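Local coordinates for protein bifunctional endomannanase/endoglucanase (Caldanaerobius polysaccharolyticus, PDB 3W0K) that probably hydrolyses internal beta-1,4 linkages in mannans and beta-glucans, as a bifunctional endomannanase/endoglucanase of glycoside hydrolase family 5, at residues Cys80-Gly88 and Ala107-Phe118; Tyr198-Tyr206 and Leu217-Trp227. One frame throughout, in Å; residues are numbered along the deposited sequence.

Contact 1. Residues Cys80-Gly88 and Ala107-Phe118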
loop_
_atom_site.group_PDB
_atom_site.type_symbol
_atom_site.label_atom_id
_atom_site.label_comp_id
_atom_site.label_asym_id
_atom_site.label_seq_id
_atom_site.Cartn_x
_atom_site.Cartn_y
_atom_site.Cartn_z
ATOM N N CYS A 80 -7.100 5.956 -3.321
ATOM C CA CYS A 80 -7.370 4.730 -2.587
ATOM C C CYS A 80 -7.106 5.002 -1.111
ATOM O O CYS A 80 -5.956 5.182 -0.699
ATOM C CB CYS A 80 -6.476 3.596 -3.087
ATOM S SG CYS A 80 -6.721 2.050 -2.191
ATOM N N LEU A 81 -8.181 5.074 -0.329
ATOM C CA LEU A 81 -8.090 5.332 1.108
ATOM C C LEU A 81 -7.830 4.028 1.848
ATOM O O LEU A 81 -8.581 3.065 1.701
ATOM C CB LEU A 81 -9.390 5.969 1.613
ATOM C CG LEU A 81 -9.486 6.255 3.114
ATOM C CD1 LEU A 81 -8.452 7.287 3.533
ATOM C CD2 LEU A 81 -10.896 6.742 3.446
ATOM N N ASN A 82 -6.781 4.015 2.666
ATOM C CA ASN A 82 -6.406 2.821 3.417
ATOM C C ASN A 82 -6.254 3.064 4.913
ATOM O O ASN A 82 -5.734 4.099 5.326
ATOM C CB ASN A 82 -5.069 2.281 2.874
ATOM C CG ASN A 82 -4.420 1.258 3.804
ATOM O OD1 ASN A 82 -3.396 1.532 4.431
ATOM N ND2 ASN A 82 -5.028 0.082 3.907
ATOM N N LEU A 83 -6.737 2.128 5.728
ATOM C CA LEU A 83 -6.529 2.242 7.166
ATOM C C LEU A 83 -5.212 1.500 7.397
ATOM O O LEU A 83 -5.151 0.274 7.258
ATOM C CB LEU A 83 -7.654 1.588 7.978
ATOM C CG LEU A 83 -8.984 2.336 8.093
ATOM C CD1 LEU A 83 -9.872 1.626 9.111
ATOM C CD2 LEU A 83 -8.746 3.774 8.531
ATOM N N HIS A 84 -4.142 2.256 7.631
ATOM C CA HIS A 84 -2.824 1.671 7.863
ATOM C C HIS A 84 -2.753 1.172 9.298
ATOM O O HIS A 84 -2.252 0.073 9.565
ATOM C CB HIS A 84 -1.722 2.685 7.586
ATOM C CG HIS A 84 -0.364 2.070 7.525
ATOM N ND1 HIS A 84 0.462 1.987 8.624
ATOM C CD2 HIS A 84 0.291 1.453 6.514
ATOM C CE1 HIS A 84 1.566 1.340 8.294
ATOM N NE2 HIS A 84 1.486 1.006 7.019
ATOM N N ARG A 85 -3.145 2.043 10.221
ATOM C CA ARG A 85 -3.257 1.670 11.622
ATOM C C ARG A 85 -4.769 1.731 11.774
ATOM O O ARG A 85 -5.388 2.781 11.561
ATOM C CB ARG A 85 -2.580 2.654 12.584
ATOM C CG ARG A 85 -2.832 2.270 14.056
ATOM C CD ARG A 85 -2.013 3.088 15.045
ATOM N NE ARG A 85 -0.587 2.780 14.965
ATOM C CZ ARG A 85 0.014 1.772 15.590
ATOM N NH1 ARG A 85 -0.675 0.940 16.364
ATOM N NH2 ARG A 85 1.321 1.590 15.429
ATOM N N ALA A 86 -5.358 0.563 11.992
ATOM C CA ALA A 86 -6.798 0.416 12.153
ATOM C C ALA A 86 -7.083 0.008 13.588
ATOM O O ALA A 86 -6.165 -0.353 14.322
ATOM C CB ALA A 86 -7.306 -0.668 11.197
ATOM N N PRO A 87 -8.347 0.116 14.029
ATOM C CA PRO A 87 -8.665 -0.283 15.404
ATOM C C PRO A 87 -8.181 -1.709 15.662
ATOM O O PRO A 87 -8.636 -2.662 15.018
ATOM C CB PRO A 87 -10.188 -0.208 15.427
ATOM C CG PRO A 87 -10.457 0.973 14.557
ATOM C CD PRO A 87 -9.510 0.763 13.388
ATOM N N GLY A 88 -7.212 -1.838 16.562
ATOM C CA GLY A 88 -6.680 -3.145 16.900
ATOM C C GLY A 88 -5.577 -3.705 16.020
ATOM O O GLY A 88 -5.220 -4.873 16.175
ATOM N N ALA A 107 -12.924 -4.464 18.778
ATOM C CA ALA A 107 -12.070 -3.846 17.764
ATOM C C ALA A 107 -12.686 -4.039 16.386
ATOM O O ALA A 107 -12.634 -3.141 15.543
ATOM C CB ALA A 107 -10.669 -4.443 17.811
ATOM N N GLN A 108 -13.268 -5.214 16.166
ATOM C CA GLN A 108 -13.908 -5.518 14.896
ATOM C C GLN A 108 -15.105 -4.605 14.695
ATOM O O GLN A 108 -15.321 -4.105 13.595
ATOM C CB GLN A 108 -14.307 -6.991 14.841
ATOM C CG GLN A 108 -13.087 -7.899 14.773
ATOM C CD GLN A 108 -13.397 -9.357 15.027
ATOM O OE1 GLN A 108 -14.545 -9.733 15.283
ATOM N NE2 GLN A 108 -12.362 -10.189 14.988
ATOM N N ASP A 109 -15.856 -4.357 15.768
ATOM C CA ASP A 109 -17.011 -3.464 15.683
ATOM C C ASP A 109 -16.549 -2.044 15.362
ATOM O O ASP A 109 -17.182 -1.345 14.569
ATOM C CB ASP A 109 -17.809 -3.468 16.993
ATOM C CG ASP A 109 -18.604 -4.749 17.201
ATOM O OD1 ASP A 109 -18.726 -5.561 16.259
ATOM O OD2 ASP A 109 -19.121 -4.940 18.324
ATOM N N GLY A 110 -15.444 -1.626 15.980
ATOM C CA GLY A 110 -14.903 -0.297 15.741
ATOM C C GLY A 110 -14.405 -0.153 14.313
ATOM O O GLY A 110 -14.604 0.880 13.680
ATOM N N PHE A 111 -13.768 -1.211 13.816
ATOM C CA PHE A 111 -13.222 -1.269 12.461
ATOM C C PHE A 111 -14.343 -1.158 11.432
ATOM O O PHE A 111 -14.267 -0.350 10.505
ATOM C CB PHE A 111 -12.474 -2.597 12.289
ATOM C CG PHE A 111 -11.900 -2.817 10.916
ATOM C CD1 PHE A 111 -10.788 -2.099 10.490
ATOM C CD2 PHE A 111 -12.432 -3.790 10.073
ATOM C CE1 PHE A 111 -10.213 -2.352 9.248
ATOM C CE2 PHE A 111 -11.860 -4.050 8.826
ATOM C CZ PHE A 111 -10.748 -3.330 8.413
ATOM N N VAL A 112 -15.375 -1.984 11.592
ATOM C CA VAL A 112 -16.516 -1.969 10.684
ATOM C C VAL A 112 -17.204 -0.600 10.721
ATOM O O VAL A 112 -17.573 -0.060 9.676
ATOM C CB VAL A 112 -17.516 -3.107 11.024
ATOM C CG1 VAL A 112 -18.795 -2.979 10.191
ATOM C CG2 VAL A 112 -16.861 -4.456 10.766
ATOM N N TYR A 113 -17.330 -0.028 11.916
ATOM C CA TYR A 113 -17.955 1.282 12.085
ATOM C C TYR A 113 -17.187 2.365 11.324
ATOM O O TYR A 113 -17.800 3.223 10.687
ATOM C CB TYR A 113 -18.055 1.636 13.573
ATOM C CG TYR A 113 -18.466 3.064 13.858
ATOM C CD1 TYR A 113 -19.772 3.497 13.630
ATOM C CD2 TYR A 113 -17.544 3.984 14.356
ATOM C CE1 TYR A 113 -20.147 4.814 13.892
ATOM C CE2 TYR A 113 -17.909 5.298 14.621
ATOM C CZ TYR A 113 -19.208 5.707 14.387
ATOM O OH TYR A 113 -19.559 7.014 14.636
ATOM N N GLN A 114 -15.855 2.309 11.378
ATOM C CA GLN A 114 -15.002 3.277 10.679
ATOM C C GLN A 114 -15.308 3.234 9.190
ATOM O O GLN A 114 -15.500 4.271 8.552
ATOM C CB GLN A 114 -13.517 2.931 10.843
ATOM C CG GLN A 114 -13.024 2.756 12.260
ATOM C CD GLN A 114 -12.923 4.054 13.014
ATOM O OE1 GLN A 114 -13.702 4.315 13.927
ATOM N NE2 GLN A 114 -11.944 4.869 12.652
ATOM N N TRP A 115 -15.322 2.024 8.638
ATOM C CA TRP A 115 -15.589 1.844 7.221
ATOM C C TRP A 115 -17.001 2.236 6.822
ATOM O O TRP A 115 -17.215 2.734 5.719
ATOM C CB TRP A 115 -15.225 0.426 6.776
ATOM C CG TRP A 115 -13.751 0.306 6.519
ATOM C CD1 TRP A 115 -12.873 -0.558 7.114
ATOM C CD2 TRP A 115 -12.972 1.117 5.625
ATOM N NE1 TRP A 115 -11.597 -0.331 6.649
ATOM C CE2 TRP A 115 -11.630 0.691 5.736
ATOM C CE3 TRP A 115 -13.278 2.168 4.747
ATOM C CZ2 TRP A 115 -10.592 1.277 4.998
ATOM C CZ3 TRP A 115 -12.248 2.753 4.016
ATOM C CH2 TRP A 115 -10.919 2.304 4.146
ATOM N N GLU A 116 -17.957 2.050 7.727
ATOM C CA GLU A 116 -19.331 2.447 7.439
ATOM C C GLU A 116 -19.394 3.971 7.384
ATOM O O GLU A 116 -20.127 4.538 6.573
ATOM C CB GLU A 116 -20.288 1.908 8.499
ATOM C CG GLU A 116 -20.512 0.407 8.409
ATOM C CD GLU A 116 -21.446 -0.114 9.485
ATOM O OE1 GLU A 116 -21.332 0.330 10.647
ATOM O OE2 GLU A 116 -22.292 -0.973 9.168
ATOM N N LEU A 117 -18.611 4.629 8.241
ATOM C CA LEU A 117 -18.551 6.091 8.269
ATOM C C LEU A 117 -18.091 6.617 6.915
ATOM O O LEU A 117 -18.722 7.504 6.341
ATOM C CB LEU A 117 -17.579 6.580 9.343
ATOM C CG LEU A 117 -17.994 6.501 10.809
ATOM C CD1 LEU A 117 -16.819 6.927 11.671
ATOM C CD2 LEU A 117 -19.204 7.394 11.060
ATOM N N PHE A 118 -17.002 6.053 6.398
ATOM C CA PHE A 118 -16.476 6.473 5.106
ATOM C C PHE A 118 -17.413 6.099 3.964
ATOM O O PHE A 118 -17.579 6.867 3.017
ATOM C CB PHE A 118 -15.070 5.903 4.881
ATOM C CG PHE A 118 -14.036 6.476 5.808
ATOM C CD1 PHE A 118 -13.968 7.850 6.033
ATOM C CD2 PHE A 118 -13.138 5.645 6.470
ATOM C CE1 PHE A 118 -13.021 8.385 6.905
ATOM C CE2 PHE A 118 -12.188 6.169 7.342
ATOM C CZ PHE A 118 -12.129 7.541 7.562
#

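Contact 2. Residues Tyr198-Tyr206 and Leu217-Trp227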
loop_
_atom_site.group_PDB
_atom_site.type_symbol
_atom_site.label_atom_id
_atom_site.label_comp_id
_atom_site.label_asym_id
_atom_site.label_seq_id
_atom_site.Cartn_x
_atom_site.Cartn_y
_atom_site.Cartn_z
ATOM N N TYR A 198 8.233 -5.936 -2.572
ATOM C CA TYR A 198 9.346 -5.690 -1.664
ATOM C C TYR A 198 10.297 -6.877 -1.570
ATOM O O TYR A 198 11.256 -6.837 -0.807
ATOM C CB TYR A 198 8.832 -5.364 -0.260
ATOM C CG TYR A 198 8.127 -4.034 -0.121
ATOM C CD1 TYR A 198 8.721 -2.854 -0.574
ATOM C CD2 TYR A 198 6.897 -3.944 0.529
ATOM C CE1 TYR A 198 8.109 -1.617 -0.374
ATOM C CE2 TYR A 198 6.278 -2.713 0.734
ATOM C CZ TYR A 198 6.891 -1.556 0.284
ATOM O OH TYR A 198 6.306 -0.331 0.517
ATOM N N GLN A 199 10.014 -7.941 -2.313
ATOM C CA GLN A 199 10.866 -9.123 -2.284
ATOM C C GLN A 199 11.940 -9.073 -3.364
ATOM O O GLN A 199 11.665 -8.705 -4.503
ATOM C CB GLN A 199 10.033 -10.395 -2.440
ATOM C CG GLN A 199 9.033 -10.633 -1.310
ATOM C CD GLN A 199 9.678 -10.717 0.073
ATOM O OE1 GLN A 199 10.893 -10.883 0.208
ATOM N NE2 GLN A 199 8.856 -10.603 1.107
ATOM N N PRO A 200 13.179 -9.455 -3.014
ATOM C CA PRO A 200 13.598 -9.915 -1.686
ATOM C C PRO A 200 13.808 -8.780 -0.686
ATOM O O PRO A 200 14.431 -7.767 -1.005
ATOM C CB PRO A 200 14.909 -10.643 -1.982
ATOM C CG PRO A 200 15.479 -9.836 -3.108
ATOM C CD PRO A 200 14.275 -9.612 -3.993
ATOM N N MET A 201 13.297 -8.965 0.530
ATOM C CA MET A 201 13.433 -7.958 1.582
ATOM C C MET A 201 14.894 -7.638 1.889
ATOM O O MET A 201 15.217 -6.527 2.304
ATOM C CB MET A 201 12.725 -8.418 2.858
ATOM C CG MET A 201 11.208 -8.447 2.773
ATOM S SD MET A 201 10.477 -6.797 2.739
ATOM C CE MET A 201 10.434 -6.412 4.485
ATOM N N ALA A 202 15.772 -8.618 1.677
ATOM C CA ALA A 202 17.203 -8.450 1.917
ATOM C C ALA A 202 17.785 -7.339 1.049
ATOM O O ALA A 202 18.823 -6.761 1.375
ATOM C CB ALA A 202 17.936 -9.753 1.650
ATOM N N LEU A 203 17.108 -7.048 -0.057
ATOM C CA LEU A 203 17.544 -6.005 -0.974
ATOM C C LEU A 203 16.766 -4.709 -0.752
ATOM O O LEU A 203 17.356 -3.660 -0.500
ATOM C CB LEU A 203 17.385 -6.484 -2.425
ATOM C CG LEU A 203 17.869 -5.602 -3.585
ATOM C CD1 LEU A 203 18.159 -6.480 -4.785
ATOM C CD2 LEU A 203 16.839 -4.538 -3.942
ATOM N N THR A 204 15.440 -4.800 -0.791
ATOM C CA THR A 204 14.577 -3.628 -0.642
ATOM C C THR A 204 14.577 -2.963 0.727
ATOM O O THR A 204 14.395 -1.755 0.826
ATOM C CB THR A 204 13.123 -3.951 -1.003
ATOM O OG1 THR A 204 12.575 -4.835 -0.017
ATOM C CG2 THR A 204 13.046 -4.609 -2.376
ATOM N N HIS A 205 14.741 -3.755 1.782
ATOM C CA HIS A 205 14.746 -3.215 3.137
ATOM C C HIS A 205 16.093 -3.354 3.836
ATOM O O HIS A 205 16.164 -3.430 5.064
ATOM C CB HIS A 205 13.628 -3.850 3.972
ATOM C CG HIS A 205 12.265 -3.301 3.674
ATOM N ND1 HIS A 205 11.655 -3.440 2.446
ATOM C CD2 HIS A 205 11.392 -2.617 4.452
ATOM C CE1 HIS A 205 10.464 -2.866 2.481
ATOM N NE2 HIS A 205 10.280 -2.361 3.687
ATOM N N TYR A 206 17.162 -3.376 3.046
ATOM C CA TYR A 206 18.516 -3.476 3.578
ATOM C C TYR A 206 18.778 -2.280 4.493
ATOM O O TYR A 206 18.598 -1.127 4.097
ATOM C CB TYR A 206 19.530 -3.501 2.431
ATOM C CG TYR A 206 20.979 -3.433 2.866
ATOM C CD1 TYR A 206 21.554 -4.456 3.622
ATOM C CD2 TYR A 206 21.784 -2.357 2.493
ATOM C CE1 TYR A 206 22.900 -4.407 3.995
ATOM C CE2 TYR A 206 23.128 -2.299 2.856
ATOM C CZ TYR A 206 23.678 -3.327 3.605
ATOM O OH TYR A 206 25.007 -3.272 3.956
ATOM N N LEU A 217 22.589 -8.938 7.521
ATOM C CA LEU A 217 22.537 -9.110 6.072
ATOM C C LEU A 217 23.752 -8.515 5.371
ATOM O O LEU A 217 24.264 -7.470 5.775
ATOM C CB LEU A 217 21.265 -8.484 5.495
ATOM C CG LEU A 217 19.934 -9.167 5.810
ATOM C CD1 LEU A 217 18.813 -8.375 5.170
ATOM C CD2 LEU A 217 19.933 -10.600 5.297
ATOM N N PRO A 218 24.247 -9.194 4.321
ATOM C CA PRO A 218 25.407 -8.722 3.560
ATOM C C PRO A 218 24.972 -7.613 2.604
ATOM O O PRO A 218 23.776 -7.439 2.362
ATOM C CB PRO A 218 25.829 -9.970 2.792
ATOM C CG PRO A 218 24.519 -10.634 2.506
ATOM C CD PRO A 218 23.801 -10.514 3.835
ATOM N N GLU A 219 25.933 -6.857 2.078
ATOM C CA GLU A 219 25.622 -5.782 1.140
ATOM C C GLU A 219 24.905 -6.412 -0.054
ATOM O O GLU A 219 25.421 -7.341 -0.679
ATOM C CB GLU A 219 26.902 -5.073 0.687
ATOM C CG GLU A 219 26.651 -3.808 -0.126
ATOM C CD GLU A 219 27.925 -3.046 -0.449
ATOM O OE1 GLU A 219 28.797 -2.922 0.440
ATOM O OE2 GLU A 219 28.049 -2.558 -1.593
ATOM N N PRO A 220 23.687 -5.937 -0.363
ATOM C CA PRO A 220 22.899 -6.465 -1.477
ATOM C C PRO A 220 23.573 -6.415 -2.838
ATOM O O PRO A 220 24.231 -5.436 -3.196
ATOM C CB PRO A 220 21.649 -5.581 -1.464
ATOM C CG PRO A 220 21.531 -5.174 -0.050
ATOM C CD PRO A 220 22.956 -4.854 0.311
ATOM N N TYR A 221 23.405 -7.503 -3.577
ATOM C CA TYR A 221 23.913 -7.648 -4.932
ATOM C C TYR A 221 22.751 -8.304 -5.674
ATOM O O TYR A 221 21.917 -8.971 -5.057
ATOM C CB TYR A 221 25.175 -8.518 -4.971
ATOM C CG TYR A 221 25.030 -9.862 -4.300
ATOM C CD1 TYR A 221 24.660 -10.990 -5.029
ATOM C CD2 TYR A 221 25.244 -10.002 -2.929
ATOM C CE1 TYR A 221 24.502 -12.225 -4.411
ATOM C CE2 TYR A 221 25.090 -11.235 -2.300
ATOM C CZ TYR A 221 24.716 -12.340 -3.048
ATOM O OH TYR A 221 24.539 -13.554 -2.431
ATOM N N TYR A 222 22.673 -8.095 -6.981
ATOM C CA TYR A 222 21.574 -8.647 -7.761
ATOM C C TYR A 222 21.980 -8.696 -9.234
ATOM O O TYR A 222 22.680 -7.802 -9.713
ATOM C CB TYR A 222 20.336 -7.754 -7.563
ATOM C CG TYR A 222 19.041 -8.366 -8.031
ATOM C CD1 TYR A 222 18.366 -9.303 -7.247
ATOM C CD2 TYR A 222 18.509 -8.041 -9.277
ATOM C CE1 TYR A 222 17.197 -9.907 -7.698
ATOM C CE2 TYR A 222 17.345 -8.636 -9.735
ATOM C CZ TYR A 222 16.696 -9.571 -8.944
ATOM O OH TYR A 222 15.560 -10.181 -9.416
ATOM N N PRO A 223 21.524 -9.718 -9.983
ATOM C CA PRO A 223 20.659 -10.839 -9.592
ATOM C C PRO A 223 21.342 -11.954 -8.803
ATOM O O PRO A 223 22.528 -11.877 -8.481
ATOM C CB PRO A 223 20.163 -11.354 -10.938
ATOM C CG PRO A 223 21.375 -11.180 -11.798
ATOM C CD PRO A 223 21.829 -9.787 -11.425
ATOM N N ASP A 224 20.556 -12.985 -8.496
ATOM C CA ASP A 224 21.007 -14.165 -7.761
ATOM C C ASP A 224 21.430 -13.891 -6.319
ATOM O O ASP A 224 22.421 -14.440 -5.835
ATOM C CB ASP A 224 22.127 -14.879 -8.529
ATOM C CG ASP A 224 21.690 -15.351 -9.911
ATOM O OD1 ASP A 224 20.477 -15.342 -10.215
ATOM O OD2 ASP A 224 22.574 -15.738 -10.702
ATOM N N LEU A 225 20.648 -13.066 -5.628
ATOM C CA LEU A 225 20.927 -12.726 -4.237
ATOM C C LEU A 225 20.552 -13.900 -3.341
ATOM O O LEU A 225 19.418 -14.376 -3.375
ATOM C CB LEU A 225 20.135 -11.482 -3.818
ATOM C CG LEU A 225 20.200 -11.056 -2.347
ATOM C CD1 LEU A 225 21.629 -10.729 -1.951
ATOM C CD2 LEU A 225 19.306 -9.848 -2.117
ATOM N N LEU A 226 21.521 -14.381 -2.567
ATOM C CA LEU A 226 21.283 -15.492 -1.657
ATOM C C LEU A 226 20.700 -14.930 -0.365
ATOM O O LEU A 226 21.319 -14.094 0.294
ATOM C CB LEU A 226 22.589 -16.252 -1.386
ATOM C CG LEU A 226 22.552 -17.616 -0.677
ATOM C CD1 LEU A 226 22.393 -17.451 0.822
ATOM C CD2 LEU A 226 21.448 -18.491 -1.257
ATOM N N TRP A 227 19.500 -15.386 -0.023
ATOM C CA TRP A 227 18.809 -14.937 1.181
ATOM C C TRP A 227 17.920 -16.061 1.699
ATOM O O TRP A 227 17.086 -16.591 0.964
ATOM C CB TRP A 227 17.970 -13.693 0.864
ATOM C CG TRP A 227 17.167 -13.168 2.018
ATOM C CD1 TRP A 227 17.614 -12.905 3.284
ATOM C CD2 TRP A 227 15.775 -12.827 2.005
ATOM N NE1 TRP A 227 16.585 -12.421 4.058
ATOM C CE2 TRP A 227 15.446 -12.364 3.298
ATOM C CE3 TRP A 227 14.773 -12.868 1.026
ATOM C CZ2 TRP A 227 14.155 -11.945 3.638
ATOM C CZ3 TRP A 227 13.489 -12.453 1.365
ATOM C CH2 TRP A 227 13.193 -11.998 2.660
HETATM O O HOH W 1 21.386 -8.625 1.535
HETATM O O HOH W 2 26.270 -5.415 5.575
#

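Contact 1. Residues Cys80-Gly88 and Ala107-Phe118
In this (beta/alpha)8 barrel the third strand, 78-83, and the helix that follows it, 105-121, pack against each other through Leu-81, Leu-83 and Pro-87 on one side and Phe-111, Trp-115 and Phe-118 on the other. The axes of 80-83 and 107-118 run nearly antiparallel, at 160°, and approach to 11.0 Å. Leu-81, its CG opposite the backbone N (chi1 178°), carries CD2 out over the middle of the Phe-118 ring, 3.9 Å from its centroid, a CH-pi contact in which the two side chains cross at about a right angle. Leu-81 O lies at the edge of the Trp-115 indole, 3.5 Å from CH2. Leu-83 runs head to tail alongside Trp-115: its CG is 3.6 Å from Trp-115 CZ2, and Leu-83 CD1 touches both Trp-115 NE1 and the Phe-111 ring. The hydrogen bond from Trp-115 NE1 to Leu-134 O, just past the next strand, helps hold the indole's orientation. Farther along the chain, Ala-86 CB meets the edge of Phe-111, 3.8 Å from CD1, and Pro-87 turns CB and CG to the helix, with CG 4.0 Å from Phe-111 N. No hydrogen bond crosses between the segments. Every touching residue is buried, in the layer between barrel wall and outer helices that is characteristic of the TIM-barrel fold, here within one beta-alpha unit.

Contact 2. Residues Tyr198-Tyr206 and Leu217-Trp227
Trp-227 lies across the short helix 201-204, in an excursion of the TIM barrel that follows its sixth strand and includes the two-stranded antiparallel hairpin of 225-227 and 230-232. With CG anti to the backbone N (chi1 178°), the indole swings over the helix. Trp-227 CB is 4.0 Å from Ala-202 CB, and CG, CD1 and NE1 all lie under that methyl, which sits 3.5 Å from the centroid of the five-membered ring in a CH-pi contact. Farther out, Trp-227 CE3 meets Pro-200 CB at 3.7 Å, and CZ2 and CH2 meet Met-201 CB. At the far rim, Gln-199 OE1 approaches CZ3 at the ring edge, amide and indole planes being 17° apart; this oxygen also accepts a hydrogen bond from Met-201 N, above the carbonyl plane. Leu-225 CD2 fills in beside Pro-200, Ala-202 and Leu-203. Two residues past the helix, Tyr-206 has one face covered by Pro-220, whose CD is 3.3 Å from the ring centroid and only 5° off the normal. Two waters join the segments: one donates to Ala-202 O and Pro-218 O, and the other links Tyr-206 OH to Leu-217 O, to which it donates at 2.9 Å.

How the contacts relate
Both contacts belong to one TIM-barrel domain, but only contact 1 includes a barrel strand. Contact 1 is complete along the chain before contact 2 begins. Their centres lie 34 Å apart, on opposite sides of the centre of the chain, and the nearest atoms remain about 8 Å apart without touching. Segments 80-88 and 198-206 both leave the C-terminal end of the barrel wall, where TIM-barrel enzymes carry their active sites: His-84 in contact 1 hydrogen-bonds a Tris molecule, probably from the crystallisation liquor, and Tyr-198 in contact 2 hydrogen-bonds Glu-258. One contact is thus part of the repeating barrel frame, the other part of an elaboration between its sixth and seventh strands.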